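Local coordinates for TPR repeat-containing protein (Cytophaga hutchinsonii, PDB 3U4T) that is of unknown function but, as a tetratricopeptide-repeat protein built of stacked helix pairs, probably serves as a scaffold for binding other proteins or peptides, at residues E6-A10 with V25-L29; A44-E49 with Y79-I83; I128-E132 with E147-Y152; Y179-R184 with Y201-L205. The protein carries 1 engineered substitution. One frame throughout, in Å; residues are numbered along the deposited sequence.

Contact 1 (E6-A10 with V25-L29); sequences EFRYA and VFNKL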
loop_
_atom_site.group_PDB
_atom_site.type_symbol
_atom_site.label_atom_id
_atom_site.label_comp_id
_atom_site.label_asym_id
_atom_site.label_seq_id
_atom_site.Cartn_x
_atom_site.Cartn_y
_atom_site.Cartn_z
ATOM N N GLU A 6 7.952 -7.321 -36.242
ATOM C CA GLU A 6 6.590 -7.257 -35.765
ATOM C C GLU A 6 6.545 -7.443 -34.256
ATOM O O GLU A 6 5.896 -6.664 -33.531
ATOM C CB GLU A 6 5.803 -8.340 -36.449
ATOM C CG GLU A 6 4.338 -8.202 -36.300
ATOM C CD GLU A 6 3.655 -9.151 -37.240
ATOM O OE1 GLU A 6 4.262 -9.449 -38.302
ATOM O OE2 GLU A 6 2.521 -9.584 -36.940
ATOM N N PHE A 7 7.220 -8.495 -33.790
ATOM C CA PHE A 7 7.261 -8.761 -32.361
ATOM C C PHE A 7 7.808 -7.508 -31.712
ATOM O O PHE A 7 7.353 -7.099 -30.635
ATOM C CB PHE A 7 8.227 -9.871 -32.023
ATOM C CG PHE A 7 8.541 -9.947 -30.563
ATOM C CD1 PHE A 7 7.612 -10.490 -29.676
ATOM C CD2 PHE A 7 9.751 -9.449 -30.064
ATOM C CE1 PHE A 7 7.884 -10.541 -28.316
ATOM C CE2 PHE A 7 10.026 -9.497 -28.705
ATOM C CZ PHE A 7 9.095 -10.044 -27.832
ATOM N N ARG A 8 8.808 -6.909 -32.359
ATOM C CA ARG A 8 9.404 -5.714 -31.802
ATOM C C ARG A 8 8.422 -4.553 -31.734
ATOM O O ARG A 8 8.615 -3.619 -30.942
ATOM C CB ARG A 8 10.674 -5.344 -32.572
ATOM C CG ARG A 8 11.812 -6.283 -32.218
ATOM C CD ARG A 8 13.113 -6.090 -32.986
ATOM N NE ARG A 8 14.080 -7.053 -32.464
ATOM C CZ ARG A 8 15.342 -7.195 -32.859
ATOM N NH1 ARG A 8 15.852 -6.429 -33.812
ATOM N NH2 ARG A 8 16.098 -8.125 -32.284
ATOM N N TYR A 9 7.357 -4.624 -32.535
ATOM C CA TYR A 9 6.331 -3.588 -32.534
ATOM C C TYR A 9 5.483 -3.781 -31.286
ATOM O O TYR A 9 5.267 -2.853 -30.506
ATOM C CB TYR A 9 5.432 -3.706 -33.766
ATOM C CG TYR A 9 4.271 -2.747 -33.728
ATOM C CD1 TYR A 9 2.962 -3.211 -33.855
ATOM C CD2 TYR A 9 4.481 -1.374 -33.552
ATOM C CE1 TYR A 9 1.887 -2.343 -33.807
ATOM C CE2 TYR A 9 3.411 -0.492 -33.507
ATOM C CZ TYR A 9 2.112 -0.990 -33.632
ATOM O OH TYR A 9 1.031 -0.146 -33.570
ATOM N N ALA A 10 4.998 -5.005 -31.115
ATOM C CA ALA A 10 4.179 -5.359 -29.968
ATOM C C ALA A 10 4.914 -4.969 -28.686
ATOM O O ALA A 10 4.307 -4.435 -27.757
ATOM C CB ALA A 10 3.912 -6.853 -29.975
ATOM N N VAL A 25 -1.729 -7.772 -31.822
ATOM C CA VAL A 25 -0.583 -8.265 -32.588
ATOM C C VAL A 25 -0.038 -9.591 -32.056
ATOM O O VAL A 25 0.353 -10.467 -32.836
ATOM C CB VAL A 25 0.558 -7.182 -32.662
ATOM C CG1 VAL A 25 0.559 -6.335 -31.417
ATOM C CG2 VAL A 25 1.920 -7.840 -32.852
ATOM N N PHE A 26 -0.013 -9.743 -30.735
ATOM C CA PHE A 26 0.471 -10.985 -30.154
ATOM C C PHE A 26 -0.437 -12.127 -30.601
ATOM O O PHE A 26 0.042 -13.222 -30.887
ATOM C CB PHE A 26 0.491 -10.907 -28.616
ATOM C CG PHE A 26 1.660 -10.124 -28.044
ATOM C CD1 PHE A 26 2.958 -10.359 -28.484
ATOM C CD2 PHE A 26 1.459 -9.185 -27.033
ATOM C CE1 PHE A 26 4.029 -9.677 -27.928
ATOM C CE2 PHE A 26 2.525 -8.498 -26.470
ATOM C CZ PHE A 26 3.810 -8.745 -26.918
ATOM N N ASN A 27 -1.742 -11.856 -30.666
ATOM C CA ASN A 27 -2.744 -12.852 -31.061
ATOM C C ASN A 27 -2.586 -13.349 -32.501
ATOM O O ASN A 27 -2.892 -14.506 -32.807
ATOM C CB ASN A 27 -4.153 -12.281 -30.863
ATOM C CG ASN A 27 -4.712 -12.552 -29.471
ATOM O OD1 ASN A 27 -5.196 -13.650 -29.184
ATOM N ND2 ASN A 27 -4.648 -11.551 -28.603
ATOM N N LYS A 28 -2.127 -12.475 -33.389
ATOM C CA LYS A 28 -1.928 -12.878 -34.774
ATOM C C LYS A 28 -0.594 -13.608 -34.809
ATOM O O LYS A 28 -0.448 -14.645 -35.463
ATOM C CB LYS A 28 -1.891 -11.657 -35.694
ATOM C CG LYS A 28 -1.715 -12.017 -37.163
ATOM C CD LYS A 28 -2.109 -10.869 -38.075
ATOM C CE LYS A 28 -2.091 -11.301 -39.534
ATOM N NZ LYS A 28 -3.189 -10.660 -40.308
ATOM N N LEU A 29 0.366 -13.057 -34.072
ATOM C CA LEU A 29 1.700 -13.623 -33.963
ATOM C C LEU A 29 1.613 -15.100 -33.566
ATOM O O LEU A 29 2.367 -15.931 -34.078
ATOM C CB LEU A 29 2.497 -12.840 -32.920
ATOM C CG LEU A 29 3.813 -12.201 -33.367
ATOM C CD1 LEU A 29 3.644 -11.495 -34.703
ATOM C CD2 LEU A 29 4.274 -11.229 -32.302
#

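Contact 2 (A44-E49 with Y79-I83); sequences AVCYYE and YYGKI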
loop_
_atom_site.group_PDB
_atom_site.type_symbol
_atom_site.label_atom_id
_atom_site.label_comp_id
_atom_site.label_asym_id
_atom_site.label_seq_id
_atom_site.Cartn_x
_atom_site.Cartn_y
_atom_site.Cartn_z
ATOM N N ALA A 44 0.425 -11.938 -21.148
ATOM C CA ALA A 44 -0.105 -12.270 -19.833
ATOM C C ALA A 44 -0.237 -10.990 -19.008
ATOM O O ALA A 44 -1.284 -10.734 -18.416
ATOM C CB ALA A 44 0.809 -13.257 -19.134
ATOM N N VAL A 45 0.823 -10.188 -18.975
ATOM C CA VAL A 45 0.803 -8.926 -18.238
ATOM C C VAL A 45 -0.255 -7.988 -18.823
ATOM O O VAL A 45 -0.999 -7.350 -18.080
ATOM C CB VAL A 45 2.162 -8.213 -18.291
ATOM C CG1 VAL A 45 2.027 -6.814 -17.709
ATOM C CG2 VAL A 45 3.193 -9.005 -17.514
ATOM N N CYS A 46 -0.322 -7.891 -20.147
ATOM C CA CYS A 46 -1.325 -7.027 -20.752
ATOM C C CYS A 46 -2.700 -7.429 -20.188
ATOM O O CYS A 46 -3.394 -6.610 -19.568
ATOM C CB CYS A 46 -1.290 -7.150 -22.286
ATOM S SG CYS A 46 0.230 -6.445 -23.063
ATOM N N TYR A 47 -3.079 -8.692 -20.367
ATOM C CA TYR A 47 -4.361 -9.172 -19.857
ATOM C C TYR A 47 -4.531 -8.869 -18.363
ATOM O O TYR A 47 -5.613 -8.478 -17.913
ATOM C CB TYR A 47 -4.505 -10.679 -20.107
ATOM C CG TYR A 47 -4.928 -11.047 -21.519
ATOM C CD1 TYR A 47 -6.085 -10.507 -22.080
ATOM C CD2 TYR A 47 -4.190 -11.962 -22.283
ATOM C CE1 TYR A 47 -6.501 -10.862 -23.356
ATOM C CE2 TYR A 47 -4.600 -12.327 -23.566
ATOM C CZ TYR A 47 -5.758 -11.772 -24.093
ATOM O OH TYR A 47 -6.177 -12.126 -25.356
ATOM N N TYR A 48 -3.463 -9.052 -17.594
ATOM C CA TYR A 48 -3.501 -8.789 -16.155
ATOM C C TYR A 48 -3.829 -7.324 -15.835
ATOM O O TYR A 48 -4.581 -7.041 -14.900
ATOM C CB TYR A 48 -2.155 -9.152 -15.525
ATOM C CG TYR A 48 -2.010 -8.687 -14.099
ATOM C CD1 TYR A 48 -2.540 -9.432 -13.044
ATOM C CD2 TYR A 48 -1.370 -7.486 -13.806
ATOM C CE1 TYR A 48 -2.432 -8.991 -11.733
ATOM C CE2 TYR A 48 -1.259 -7.028 -12.496
ATOM C CZ TYR A 48 -1.792 -7.784 -11.465
ATOM O OH TYR A 48 -1.696 -7.324 -10.171
ATOM N N GLU A 49 -3.254 -6.393 -16.598
ATOM C CA GLU A 49 -3.506 -4.969 -16.368
ATOM C C GLU A 49 -4.928 -4.605 -16.811
ATOM O O GLU A 49 -5.507 -3.641 -16.321
ATOM C CB GLU A 49 -2.476 -4.110 -17.113
ATOM C CG GLU A 49 -1.016 -4.308 -16.674
ATOM C CD GLU A 49 -0.727 -3.814 -15.268
ATOM O OE1 GLU A 49 -1.548 -3.047 -14.724
ATOM O OE2 GLU A 49 0.329 -4.179 -14.709
ATOM N N TYR A 79 4.725 -11.692 -11.724
ATOM C CA TYR A 79 3.416 -11.622 -12.353
ATOM C C TYR A 79 2.651 -12.936 -12.281
ATOM O O TYR A 79 1.424 -12.945 -12.327
ATOM C CB TYR A 79 3.539 -11.149 -13.800
ATOM C CG TYR A 79 3.669 -9.646 -13.881
ATOM C CD1 TYR A 79 4.917 -9.030 -13.876
ATOM C CD2 TYR A 79 2.537 -8.837 -13.819
ATOM C CE1 TYR A 79 5.032 -7.652 -13.795
ATOM C CE2 TYR A 79 2.639 -7.463 -13.736
ATOM C CZ TYR A 79 3.882 -6.877 -13.719
ATOM O OH TYR A 79 3.962 -5.518 -13.587
ATOM N N TYR A 80 3.367 -14.046 -12.153
ATOM C CA TYR A 80 2.689 -15.327 -12.050
ATOM C C TYR A 80 1.922 -15.265 -10.740
ATOM O O TYR A 80 0.735 -15.588 -10.691
ATOM C CB TYR A 80 3.689 -16.482 -12.021
ATOM C CG TYR A 80 3.042 -17.844 -12.162
ATOM C CD1 TYR A 80 1.711 -17.968 -12.564
ATOM C CD2 TYR A 80 3.770 -19.010 -11.931
ATOM C CE1 TYR A 80 1.119 -19.228 -12.734
ATOM C CE2 TYR A 80 3.190 -20.268 -12.096
ATOM C CZ TYR A 80 1.866 -20.367 -12.495
ATOM O OH TYR A 80 1.277 -21.596 -12.627
ATOM N N GLY A 81 2.614 -14.823 -9.688
ATOM C CA GLY A 81 2.001 -14.690 -8.378
ATOM C C GLY A 81 0.894 -13.647 -8.348
ATOM O O GLY A 81 -0.169 -13.875 -7.751
ATOM N N LYS A 82 1.123 -12.493 -8.970
ATOM C CA LYS A 82 0.083 -11.474 -8.984
ATOM C C LYS A 82 -1.155 -12.053 -9.663
ATOM O O LYS A 82 -2.280 -11.808 -9.232
ATOM C CB LYS A 82 0.522 -10.227 -9.748
ATOM C CG LYS A 82 1.550 -9.363 -9.054
ATOM C CD LYS A 82 1.762 -8.082 -9.854
ATOM C CE LYS A 82 2.931 -7.270 -9.334
ATOM N NZ LYS A 82 2.802 -6.957 -7.891
ATOM N N ILE A 83 -0.941 -12.822 -10.729
ATOM C CA ILE A 83 -2.058 -13.430 -11.450
ATOM C C ILE A 83 -2.754 -14.499 -10.630
ATOM O O ILE A 83 -3.973 -14.612 -10.678
ATOM C CB ILE A 83 -1.600 -14.021 -12.799
ATOM C CG1 ILE A 83 -1.140 -12.893 -13.711
ATOM C CG2 ILE A 83 -2.739 -14.754 -13.467
ATOM C CD1 ILE A 83 -0.422 -13.372 -14.946
HETATM O O HOH W 1 -2.081 -9.370 -8.098
#

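Contact 3 (I128-E132 with E147-Y152); sequences IQYME and ELGQAY. Engineered in segment 128-132: Glu132 (natural residue Ser).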
loop_
_atom_site.group_PDB
_atom_site.type_symbol
_atom_site.label_atom_id
_atom_site.label_comp_id
_atom_site.label_asym_id
_atom_site.label_seq_id
_atom_site.Cartn_x
_atom_site.Cartn_y
_atom_site.Cartn_z
ATOM N N ILE A 128 4.654 -9.035 9.778
ATOM C CA ILE A 128 5.774 -8.263 10.283
ATOM C C ILE A 128 7.091 -8.957 9.974
ATOM O O ILE A 128 8.044 -8.310 9.525
ATOM C CB ILE A 128 5.699 -8.088 11.804
ATOM C CG1 ILE A 128 4.459 -7.279 12.175
ATOM C CG2 ILE A 128 6.974 -7.408 12.302
ATOM C CD1 ILE A 128 4.267 -7.153 13.663
ATOM N N GLN A 129 7.152 -10.266 10.234
ATOM C CA GLN A 129 8.379 -11.028 9.980
ATOM C C GLN A 129 8.888 -10.791 8.574
ATOM O O GLN A 129 10.070 -10.482 8.376
ATOM C CB GLN A 129 8.183 -12.541 10.147
ATOM C CG GLN A 129 9.430 -13.298 9.674
ATOM C CD GLN A 129 9.164 -14.688 9.114
ATOM O OE1 GLN A 129 9.971 -15.212 8.351
ATOM N NE2 GLN A 129 8.044 -15.301 9.508
ATOM N N TYR A 130 7.993 -10.946 7.599
ATOM C CA TYR A 130 8.345 -10.766 6.201
ATOM C C TYR A 130 8.565 -9.317 5.786
ATOM O O TYR A 130 9.420 -9.035 4.941
ATOM C CB TYR A 130 7.295 -11.420 5.307
ATOM C CG TYR A 130 7.583 -12.876 5.009
ATOM C CD1 TYR A 130 8.122 -13.270 3.781
ATOM C CD2 TYR A 130 7.347 -13.858 5.961
ATOM C CE1 TYR A 130 8.421 -14.621 3.513
ATOM C CE2 TYR A 130 7.642 -15.203 5.705
ATOM C CZ TYR A 130 8.179 -15.572 4.481
ATOM O OH TYR A 130 8.485 -16.891 4.240
HETATM N N MSE A 131 7.793 -8.396 6.362
HETATM C CA MSE A 131 7.984 -6.990 6.035
HETATM C C MSE A 131 9.365 -6.542 6.529
HETATM O O MSE A 131 9.992 -5.685 5.919
HETATM C CB MSE A 131 6.887 -6.129 6.660
HETATM C CG MSE A 131 5.657 -5.954 5.769
HETATM SE SE MSE A 131 4.259 -5.044 6.703
HETATM C CE MSE A 131 2.790 -5.528 5.520
ATOM N N GLU A 132 9.844 -7.140 7.618
ATOM C CA GLU A 132 11.154 -6.798 8.161
ATOM C C GLU A 132 12.302 -7.333 7.309
ATOM O O GLU A 132 13.441 -6.867 7.440
ATOM C CB GLU A 132 11.303 -7.318 9.592
ATOM C CG GLU A 132 10.458 -6.583 10.621
ATOM C CD GLU A 132 10.652 -7.142 12.011
ATOM O OE1 GLU A 132 10.725 -8.376 12.124
ATOM O OE2 GLU A 132 10.725 -6.371 12.990
ATOM N N GLU A 147 4.019 0.679 5.795
ATOM C CA GLU A 147 3.306 -0.585 5.891
ATOM C C GLU A 147 3.786 -1.419 7.062
ATOM O O GLU A 147 3.029 -2.209 7.620
ATOM C CB GLU A 147 3.448 -1.369 4.585
ATOM C CG GLU A 147 2.364 -1.018 3.574
ATOM C CD GLU A 147 2.755 -1.346 2.155
ATOM O OE1 GLU A 147 3.801 -2.007 1.964
ATOM O OE2 GLU A 147 2.011 -0.943 1.233
ATOM N N LEU A 148 5.046 -1.240 7.441
ATOM C CA LEU A 148 5.577 -1.986 8.558
ATOM C C LEU A 148 5.007 -1.394 9.837
ATOM O O LEU A 148 4.608 -2.131 10.743
ATOM C CB LEU A 148 7.107 -1.932 8.555
ATOM C CG LEU A 148 7.843 -2.625 9.713
ATOM C CD1 LEU A 148 7.347 -4.052 9.921
ATOM C CD2 LEU A 148 9.327 -2.611 9.409
ATOM N N GLY A 149 4.937 -0.065 9.902
ATOM C CA GLY A 149 4.395 0.592 11.087
ATOM C C GLY A 149 2.948 0.197 11.348
ATOM O O GLY A 149 2.525 -0.009 12.501
ATOM N N GLN A 150 2.183 0.089 10.267
ATOM C CA GLN A 150 0.796 -0.301 10.370
ATOM C C GLN A 150 0.716 -1.726 10.896
ATOM O O GLN A 150 -0.158 -2.050 11.703
ATOM C CB GLN A 150 0.119 -0.222 9.009
ATOM C CG GLN A 150 -0.025 1.188 8.475
ATOM C CD GLN A 150 -0.749 1.205 7.156
ATOM O OE1 GLN A 150 -0.208 0.800 6.135
ATOM N NE2 GLN A 150 -1.994 1.651 7.173
ATOM N N ALA A 151 1.621 -2.587 10.443
ATOM C CA ALA A 151 1.592 -3.969 10.917
ATOM C C ALA A 151 1.830 -3.966 12.420
ATOM O O ALA A 151 1.115 -4.633 13.157
ATOM C CB ALA A 151 2.645 -4.806 10.216
ATOM N N TYR A 152 2.833 -3.210 12.866
ATOM C CA TYR A 152 3.140 -3.103 14.293
ATOM C C TYR A 152 1.925 -2.585 15.070
ATOM O O TYR A 152 1.536 -3.150 16.086
ATOM C CB TYR A 152 4.323 -2.151 14.520
ATOM C CG TYR A 152 5.682 -2.701 14.158
ATOM C CD1 TYR A 152 6.041 -4.008 14.492
ATOM C CD2 TYR A 152 6.636 -1.896 13.539
ATOM C CE1 TYR A 152 7.315 -4.499 14.224
ATOM C CE2 TYR A 152 7.920 -2.377 13.266
ATOM C CZ TYR A 152 8.251 -3.678 13.611
ATOM O OH TYR A 152 9.515 -4.152 13.340
#

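Contact 4 (Y179-R184 with Y201-L205); sequences YLWRAR and YYEKL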
loop_
_atom_site.group_PDB
_atom_site.type_symbol
_atom_site.label_atom_id
_atom_site.label_comp_id
_atom_site.label_asym_id
_atom_site.label_seq_id
_atom_site.Cartn_x
_atom_site.Cartn_y
_atom_site.Cartn_z
ATOM N N TYR A 179 2.303 12.078 10.207
ATOM C CA TYR A 179 1.792 12.686 11.426
ATOM C C TYR A 179 0.517 11.964 11.852
ATOM O O TYR A 179 0.310 11.696 13.044
ATOM C CB TYR A 179 1.521 14.175 11.207
ATOM C CG TYR A 179 2.781 15.004 11.017
ATOM C CD1 TYR A 179 3.736 15.111 12.033
ATOM C CD2 TYR A 179 3.014 15.675 9.820
ATOM C CE1 TYR A 179 4.891 15.870 11.856
ATOM C CE2 TYR A 179 4.164 16.434 9.629
ATOM C CZ TYR A 179 5.100 16.529 10.648
ATOM O OH TYR A 179 6.230 17.283 10.436
ATOM N N LEU A 180 -0.326 11.634 10.877
ATOM C CA LEU A 180 -1.574 10.916 11.150
ATOM C C LEU A 180 -1.301 9.643 11.942
ATOM O O LEU A 180 -1.917 9.403 12.989
ATOM C CB LEU A 180 -2.273 10.536 9.841
ATOM C CG LEU A 180 -3.587 9.769 10.018
ATOM C CD1 LEU A 180 -4.664 10.697 10.558
ATOM C CD2 LEU A 180 -4.026 9.192 8.675
ATOM N N TRP A 181 -0.364 8.833 11.441
ATOM C CA TRP A 181 -0.028 7.563 12.091
ATOM C C TRP A 181 0.752 7.697 13.381
ATOM O O TRP A 181 0.582 6.886 14.286
ATOM C CB TRP A 181 0.671 6.611 11.109
ATOM C CG TRP A 181 -0.343 5.975 10.191
ATOM C CD1 TRP A 181 -0.692 6.389 8.935
ATOM C CD2 TRP A 181 -1.245 4.911 10.525
ATOM N NE1 TRP A 181 -1.759 5.657 8.469
ATOM C CE2 TRP A 181 -2.119 4.744 9.425
ATOM C CE3 TRP A 181 -1.406 4.092 11.652
ATOM C CZ2 TRP A 181 -3.136 3.784 9.419
ATOM C CZ3 TRP A 181 -2.411 3.146 11.648
ATOM C CH2 TRP A 181 -3.270 3.002 10.535
ATOM N N ARG A 182 1.603 8.713 13.475
ATOM C CA ARG A 182 2.327 8.946 14.721
ATOM C C ARG A 182 1.246 9.295 15.735
ATOM O O ARG A 182 1.274 8.859 16.887
ATOM C CB ARG A 182 3.272 10.132 14.611
ATOM C CG ARG A 182 4.520 9.875 13.814
ATOM C CD ARG A 182 5.659 10.683 14.424
ATOM N NE ARG A 182 5.974 10.219 15.775
ATOM C CZ ARG A 182 6.842 10.813 16.590
ATOM N NH1 ARG A 182 7.483 11.907 16.196
ATOM N NH2 ARG A 182 7.084 10.303 17.790
ATOM N N ALA A 183 0.282 10.084 15.283
ATOM C CA ALA A 183 -0.816 10.492 16.144
ATOM C C ALA A 183 -1.530 9.244 16.651
ATOM O O ALA A 183 -1.688 9.053 17.852
ATOM C CB ALA A 183 -1.783 11.379 15.367
ATOM N N ARG A 184 -1.946 8.389 15.722
ATOM C CA ARG A 184 -2.643 7.161 16.065
ATOM C C ARG A 184 -1.806 6.243 16.948
ATOM O O ARG A 184 -2.314 5.642 17.891
ATOM C CB ARG A 184 -3.052 6.439 14.792
ATOM C CG ARG A 184 -4.139 7.173 14.040
ATOM C CD ARG A 184 -4.487 6.475 12.750
ATOM N NE ARG A 184 -5.690 7.004 12.115
ATOM C CZ ARG A 184 -6.114 6.605 10.924
ATOM N NH1 ARG A 184 -5.424 5.691 10.266
ATOM N NH2 ARG A 184 -7.219 7.106 10.400
ATOM N N TYR A 201 0.893 15.620 17.417
ATOM C CA TYR A 201 0.895 15.051 16.067
ATOM C C TYR A 201 -0.351 15.432 15.279
ATOM O O TYR A 201 -0.267 15.742 14.087
ATOM C CB TYR A 201 1.075 13.532 16.155
ATOM C CG TYR A 201 2.331 13.191 16.930
ATOM C CD1 TYR A 201 3.590 13.586 16.457
ATOM C CD2 TYR A 201 2.260 12.607 18.191
ATOM C CE1 TYR A 201 4.731 13.426 17.224
ATOM C CE2 TYR A 201 3.403 12.440 18.972
ATOM C CZ TYR A 201 4.632 12.858 18.482
ATOM O OH TYR A 201 5.753 12.742 19.267
ATOM N N TYR A 202 -1.505 15.429 15.941
ATOM C CA TYR A 202 -2.738 15.811 15.264
ATOM C C TYR A 202 -2.696 17.315 14.980
ATOM O O TYR A 202 -3.260 17.787 13.981
ATOM C CB TYR A 202 -3.972 15.461 16.123
ATOM C CG TYR A 202 -4.481 14.042 15.925
ATOM C CD1 TYR A 202 -4.672 13.529 14.642
ATOM C CD2 TYR A 202 -4.762 13.210 17.010
ATOM C CE1 TYR A 202 -5.127 12.217 14.443
ATOM C CE2 TYR A 202 -5.221 11.891 16.819
ATOM C CZ TYR A 202 -5.393 11.411 15.531
ATOM O OH TYR A 202 -5.802 10.121 15.311
ATOM N N GLU A 203 -2.023 18.066 15.854
ATOM C CA GLU A 203 -1.920 19.508 15.661
ATOM C C GLU A 203 -1.067 19.747 14.428
ATOM O O GLU A 203 -1.396 20.603 13.605
ATOM C CB GLU A 203 -1.316 20.189 16.893
ATOM C CG GLU A 203 -2.291 20.264 18.056
ATOM C CD GLU A 203 -1.690 20.869 19.305
ATOM O OE1 GLU A 203 -0.534 20.533 19.630
ATOM O OE2 GLU A 203 -2.383 21.667 19.971
ATOM N N LYS A 204 0.014 18.980 14.283
ATOM C CA LYS A 204 0.870 19.125 13.112
ATOM C C LYS A 204 0.132 18.644 11.862
ATOM O O LYS A 204 0.318 19.184 10.772
ATOM C CB LYS A 204 2.165 18.336 13.296
ATOM C CG LYS A 204 3.367 19.197 13.681
ATOM C CD LYS A 204 3.853 20.037 12.499
ATOM C CE LYS A 204 5.156 20.775 12.819
ATOM N NZ LYS A 204 5.875 21.226 11.583
ATOM N N LEU A 205 -0.713 17.629 12.031
ATOM C CA LEU A 205 -1.491 17.086 10.924
ATOM C C LEU A 205 -2.388 18.175 10.352
ATOM O O LEU A 205 -2.524 18.318 9.140
ATOM C CB LEU A 205 -2.372 15.945 11.402
ATOM C CG LEU A 205 -3.114 15.330 10.223
ATOM C CD1 LEU A 205 -2.148 14.455 9.447
ATOM C CD2 LEU A 205 -4.264 14.493 10.707
#

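Contact 1 (E6-A10 with V25-L29)
Ala10 and Val25 mark the nearest approach of the two backbones, CA to CA 6.2 Å, with the short axes of 6-10 and 25-29 running 9.9 Å apart and close to antiparallel at 149°. This is the helical hairpin of a tetratricopeptide repeat (TPR), helix 6-14 packed against helix 19-31. Ala10 is the small residue at the closest point of the backbones. Its CB sits over one face of the Phe26 ring, displaced toward the rim, in a CH-pi contact 3.8 Å from the ring centroid, and the same CB meets Val25 CG2 at 3.6 Å. The ring gets there because Phe26 CG stands anti to the carbonyl carbon (chi1 -78°), beside the backbone N. At the edge of that ring, near its plane, lies Phe7 CE1, 4.0 Å from Phe26 CE1. Beyond the hairpin Phe26 also touches Ile39 and, on helix 40-49, Arg42 and Arg43. With an alanine here, Ala10 CB would probably lose the ring face beneath it and a gap would open toward helix 40-49. Leu29 works with both branches: CD2 lies 3.9 Å from Phe7 CA, while CD1 slides past the extended Glu6 chain, 3.1 Å from Glu6 OE2, a tight methyl-to-oxygen contact.

Contact 2 (A44-E49 with Y79-I83)
Tyr48 lies across Tyr79, Lys82 and Ile83, and through it helix 40-49 meets helix 74-86, the short axes 10.7 Å apart and inclined at 36°. With CG anti to the backbone N (chi1 170°), the side chain is directed toward helix 74-86, between Tyr79 and Ile83. Tyr48 CB lies 4.3 Å from Ile83 CG1. On one flank of the ring Tyr48 CD1 lies 3.8 Å from the same Ile83 CG1, and CE1 rests against Lys82 CB and beside the Lys82 carbonyl oxygen. On the other flank, CD2 and CE2 both meet CE2 of Tyr79, which turns its edge to the Tyr48 face in an offset edge-to-face pair, centroids 5.8 Å apart and planes at 82°. CZ crosses the Lys82 chain at about a right angle, near CB and CD, and Tyr48 OH ends 3.6 Å from Lys82 CD. The hydroxyl is tied back to the opposite helix through one water, 2.9 Å from Tyr48 OH, which donates to Lys82 O at 2.7 Å. Tyr79 is packed in turn by Val45, whose CG2 lies over one face, 3.8 Å from the ring centroid, a CH-pi contact. Ala44 adds only a distant touch to Ile83 CD1. These are alternate helices of a TPR array, running roughly parallel; around them Val45 and Cys46 rest on Phe14 of helix 6-14, Tyr47 on helices 19-31 and 53-64, and Lys82 on Tyr97 of helix 90-103.

Contact 3 (I128-E132 with E147-Y152)
Ile128 meets Ala151 and Met131 meets Leu148, the CA atoms 6.0 and 6.1 Å apart, so the two segments run past each other in opposite directions. Apolar contacts dominate. Ile128 uses each branch differently: CG1 presses on Ala151 CB at 3.6 Å, while CG2, anti to the backbone N, reaches Tyr152 CE1 at 3.5 Å. Leu148 CD1 touches both Met131 CB and Glu132 CG and also lies over one face of the Tyr152 ring. Met131, a selenomethionine with its chain extended, lays SE against Ala151 CB at 3.9 Å and close to the backbone oxygen of Glu147, 3.2 Å away. The one polar bond runs from Tyr152 OH to OE2 of Glu132, an engineered residue, at 2.6 Å. It meets the anti side of the carboxylate, 26° out of plane, with ring and carboxylate planes 77° apart. A phenylalanine in place of Tyr152 would keep the ring packing but is likely to leave that carboxylate without its hydroxyl donor. Met131 also touches Ser116 and Tyr119 of helix 109-120, and Tyr152 touches Ala161 of helix 158-171. Antiparallel packing of helices 124-131 and 142-154, consecutive in the chain, is consistent with the stacking of successive helices in a TPR superhelix.

Contact 4 (Y179-R184 with Y201-L205)
Ala183 and Tyr201 bring the helices together so closely that their CA atoms are 4.9 Å apart, the short axes only 8.1 Å apart and nearly antiparallel at 159°. The tight part is built on the alanine. Ala183 CB stands over the centre of the Tyr202 ring, 3.5 Å from its centroid in a CH-pi contact, and also touches Tyr201 CB at 3.7 Å. Leu180 CD1 lies at the edge of the Tyr202 ring and meets Leu205 CD2 at 3.8 Å, completing a buried apolar cluster that helix 217-233 covers through Glu222 and Ala223. The phenol end of Tyr202 is held as well: its OH hydrogen-bonds Glu222, whose carboxylate also takes a salt bridge from Arg184 NE, which would probably favour the charged form of Glu222. The more exposed side is still snug where Arg182 lies on Tyr201: its CB is over a face of the ring, and the chain bends at chi2 and chi3 to bring the guanidinium across, the planes tilted by 40°. Arg182 NH2 is 3.1 Å from Tyr201 OH, yet the angle is too poor for a hydrogen bond, and Arg182 NE instead makes a salt bridge to Asp162. Loosest is the rim, where Lys204 CB lies over a face of Tyr179, 4.0 Å from the ring centroid, while the Tyr179 hydroxyl bonds to Asn174. A close antiparallel helix pair with a small residue at the crossing is consistent with a TPR-like helical hairpin.

How the contacts relate
The four contacts follow one another along the chain and trace the elongated helical array. Contacts 1 and 2 have centres 18 Å apart and touch where Asn27 ND2 comes 3.6 Å from Tyr47 OH, helix 40-49 being the next helix after 19-31. Contacts 2 and 3 do not touch: their centres are 26 Å apart, their nearest atoms about 11 Å. Contacts 3 and 4, 19 Å between centres, touch again, Gln150 NE2 packing 3.3 Å from Trp181 CZ2. Contacts 1 and 4, 51 Å between centres, lie on opposite sides of the chain's centre. Contacts 1, 3 and 4 join successive helices, whereas contact 2 skips helix 53-64; no ligand or active site is known among them.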